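Local coordinates for nucleotidyltransferase-like protein (Exiguobacterium sibiricum, PDB 3C18) that is of unestablished function but probably acts as a nucleotidyltransferase, combining a nucleotidyltransferase-like domain with a substrate-binding-like helical domain and a helix-turn-helix domain, at residues A[151-156]-A[206-211]. Residues are numbered along the deposited sequence; the frame is centred on the assembly and turned at random.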
ATOM      1  N   THR A 151      -8.203  12.659   9.269  1.00 31.09           N
ATOM      2  CA  THR A 151      -7.385  11.496   8.956  1.00 29.23           C
ATOM      3  C   THR A 151      -6.637  11.687   7.648  1.00 28.77           C
ATOM      4  O   THR A 151      -5.446  11.457   7.564  1.00 32.68           O
ATOM      5  CB  THR A 151      -8.204  10.168   8.941  1.00 32.88           C
ATOM      6  OG1 THR A 151      -8.774   9.947  10.237  1.00 28.87           O
ATOM      7  CG2 THR A 151      -7.307   9.025   8.621  1.00 33.20           C
ATOM      8  N   HIS A 152      -7.344  12.140   6.619  1.00 28.95           N
ATOM      9  CA  HIS A 152      -6.744  12.320   5.291  1.00 25.62           C
ATOM     10  C   HIS A 152      -5.822  13.517   5.232  1.00 24.19           C
ATOM     11  O   HIS A 152      -4.764  13.461   4.632  1.00 23.30           O
ATOM     12  CB  HIS A 152      -7.815  12.353   4.208  1.00 27.32           C
ATOM     13  CG  HIS A 152      -8.503  11.041   4.060  1.00 28.67           C
ATOM     14  ND1 HIS A 152      -8.207  10.157   3.042  1.00 33.06           N
ATOM     15  CD2 HIS A 152      -9.409  10.412   4.847  1.00 32.46           C
ATOM     16  CE1 HIS A 152      -8.938   9.067   3.181  1.00 36.87           C
ATOM     17  NE2 HIS A 152      -9.664   9.189   4.272  1.00 31.01           N
ATOM     18  N   VAL A 153      -6.200  14.569   5.935  1.00 23.44           N
ATOM     19  CA  VAL A 153      -5.371  15.763   5.945  1.00 25.41           C
ATOM     20  C   VAL A 153      -4.026  15.434   6.572  1.00 25.80           C
ATOM     21  O   VAL A 153      -2.967  15.852   6.094  1.00 30.12           O
ATOM     22  CB  VAL A 153      -6.017  16.933   6.674  1.00 29.46           C
ATOM     23  CG1 VAL A 153      -4.958  17.916   7.083  1.00 26.91           C
ATOM     24  CG2 VAL A 153      -7.050  17.576   5.743  1.00 24.06           C
ATOM     25  N   HIS A 154      -4.081  14.640   7.631  1.00 27.33           N
ATOM     26  CA  HIS A 154      -2.871  14.264   8.386  1.00 24.66           C
ATOM     27  C   HIS A 154      -1.970  13.421   7.490  1.00 26.26           C
ATOM     28  O   HIS A 154      -0.770  13.636   7.380  1.00 28.69           O
ATOM     29  CB  HIS A 154      -3.259  13.516   9.670  1.00 28.89           C
ATOM     30  CG  HIS A 154      -2.095  12.986  10.427  1.00 33.72           C
ATOM     31  ND1 HIS A 154      -1.481  11.801  10.099  1.00 39.90           N
ATOM     32  CD2 HIS A 154      -1.410  13.489  11.483  1.00 30.93           C
ATOM     33  CE1 HIS A 154      -0.456  11.603  10.905  1.00 39.18           C
ATOM     34  NE2 HIS A 154      -0.399  12.602  11.763  1.00 39.83           N
ATOM     35  N   HIS A 155      -2.571  12.486   6.789  1.00 23.54           N
ATOM     36  CA  HIS A 155      -1.818  11.622   5.885  0.50 25.07           C
ATOM     37  C   HIS A 155      -1.200  12.452   4.774  1.00 26.38           C
ATOM     38  O   HIS A 155      -0.048  12.265   4.393  1.00 27.15           O
ATOM     39  CB  HIS A 155      -2.714  10.540   5.290  0.50 27.74           C
ATOM     40  CG  HIS A 155      -3.184   9.517   6.280  0.50 34.09           C
ATOM     41  ND1 HIS A 155      -3.731   8.316   5.893  0.50 33.33           N
ATOM     42  CD2 HIS A 155      -3.185   9.510   7.636  0.50 40.75           C
ATOM     43  CE1 HIS A 155      -4.065   7.617   6.963  0.50 36.26           C
ATOM     44  NE2 HIS A 155      -3.734   8.314   8.035  0.50 43.27           N
ATOM     45  N   ALA A 156      -1.967  13.396   4.251  1.00 26.95           N
ATOM     46  CA  ALA A 156      -1.455  14.252   3.160  1.00 24.98           C
ATOM     47  C   ALA A 156      -0.250  14.988   3.645  1.00 22.98           C
ATOM     48  O   ALA A 156       0.727  15.172   2.942  1.00 25.54           O
ATOM     49  CB  ALA A 156      -2.523  15.280   2.694  1.00 24.30           C
ATOM     50  N   HIS A 206      -9.484  23.129   8.340  1.00 26.20           N
ATOM     51  CA  HIS A 206      -9.681  24.076   7.243  1.00 28.35           C
ATOM     52  C   HIS A 206      -8.373  24.826   6.960  1.00 28.81           C
ATOM     53  O   HIS A 206      -7.988  25.066   5.815  1.00 25.93           O
ATOM     54  CB  HIS A 206     -10.751  25.095   7.637  1.00 29.19           C
ATOM     55  CG  HIS A 206     -10.910  26.215   6.661  1.00 34.14           C
ATOM     56  ND1 HIS A 206     -11.453  26.030   5.400  1.00 41.38           N
ATOM     57  CD2 HIS A 206     -10.627  27.533   6.769  1.00 37.52           C
ATOM     58  CE1 HIS A 206     -11.480  27.187   4.771  1.00 46.30           C
ATOM     59  NE2 HIS A 206     -10.979  28.112   5.577  1.00 40.31           N
ATOM     60  N   LEU A 207      -7.718  25.228   8.043  1.00 28.06           N
ATOM     61  CA  LEU A 207      -6.426  25.932   7.935  1.00 27.62           C
ATOM     62  C   LEU A 207      -5.332  25.028   7.322  1.00 28.76           C
ATOM     63  O   LEU A 207      -4.512  25.450   6.495  1.00 27.39           O
ATOM     64  CB  LEU A 207      -5.989  26.402   9.307  1.00 29.49           C
ATOM     65  CG  LEU A 207      -6.726  27.609   9.866  1.00 35.98           C
ATOM     66  CD1 LEU A 207      -6.009  28.021  11.144  1.00 39.59           C
ATOM     67  CD2 LEU A 207      -6.756  28.753   8.857  1.00 34.53           C
ATOM     68  N   ALA A 208      -5.377  23.753   7.694  1.00 28.53           N
ATOM     69  CA  ALA A 208      -4.439  22.771   7.145  1.00 25.68           C
ATOM     70  C   ALA A 208      -4.728  22.559   5.684  1.00 27.06           C
ATOM     71  O   ALA A 208      -3.814  22.396   4.891  1.00 25.13           O
ATOM     72  CB  ALA A 208      -4.491  21.454   7.921  1.00 26.90           C
ATOM     73  N   LEU A 209      -5.993  22.603   5.281  1.00 25.92           N
ATOM     74  CA  LEU A 209      -6.295  22.396   3.852  1.00 27.40           C
ATOM     75  C   LEU A 209      -5.781  23.603   3.043  1.00 29.86           C
ATOM     76  O   LEU A 209      -5.301  23.488   1.905  1.00 30.48           O
ATOM     77  CB  LEU A 209      -7.806  22.172   3.591  1.00 28.42           C
ATOM     78  CG  LEU A 209      -8.408  20.825   4.020  1.00 23.76           C
ATOM     79  CD1 LEU A 209      -9.948  20.842   4.175  1.00 24.47           C
ATOM     80  CD2 LEU A 209      -7.905  19.745   3.026  1.00 15.20           C
ATOM     81  N   ILE A 210      -5.910  24.785   3.619  1.00 31.16           N
ATOM     82  CA  ILE A 210      -5.462  26.014   2.937  1.00 32.20           C
ATOM     83  C   ILE A 210      -3.972  25.886   2.642  1.00 33.37           C
ATOM     84  O   ILE A 210      -3.531  26.029   1.511  1.00 32.73           O
ATOM     85  CB  ILE A 210      -5.664  27.265   3.793  1.00 35.66           C
ATOM     86  CG1 ILE A 210      -7.160  27.559   3.949  1.00 36.04           C
ATOM     87  CG2 ILE A 210      -4.956  28.460   3.186  1.00 35.19           C
ATOM     88  CD1 ILE A 210      -7.910  27.299   2.721  1.00 34.64           C
ATOM     89  N   GLY A 211      -3.235  25.559   3.692  1.00 32.13           N
ATOM     90  CA  GLY A 211      -1.779  25.424   3.625  1.00 31.92           C
ATOM     91  C   GLY A 211      -1.360  24.346   2.687  1.00 31.61           C
ATOM     92  O   GLY A 211      -0.435  24.503   1.907  1.00 35.61           O
TER
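V153 reaches across from helix 146-167 and divides its two methyls between neighbouring residues of helix 201-218. CG1, set anti to the backbone N (chi1 159°), meets the methyl of A208, with 3.7 Å from V153 CG1 to A208 CB. The other branch points to L209, where V153 CG2 lies 3.6 Å from L209 CD2 and 3.9 Å from L209 CG. A beta-branched valine suits this place, since the fork at CB sends one methyl to each partner. Alanine suits a position whose CB already points at the other helix, while L209, whose CB does not, needs its longer chain to bring CD2 back. The closest CA pair, V153 and L209, is 7.0 Å apart, and no hydrogen bond spans the two segments. This tight part is buried, and I205 and L212 of helix 201-218 extend it around V153. The far side of helix 201-218 is looser: H206 turns away and I210 is exposed. On helix 146-167, H154 turns from the contact and stacks on H154 of the second subunit, while H152 ND1 is hydrogen-bonded to R133 NE of helix 116-142. Apolar side chains meeting between helices in this way are characteristic of a helical bundle, here consistent with a YgxA-like substrate-binding domain.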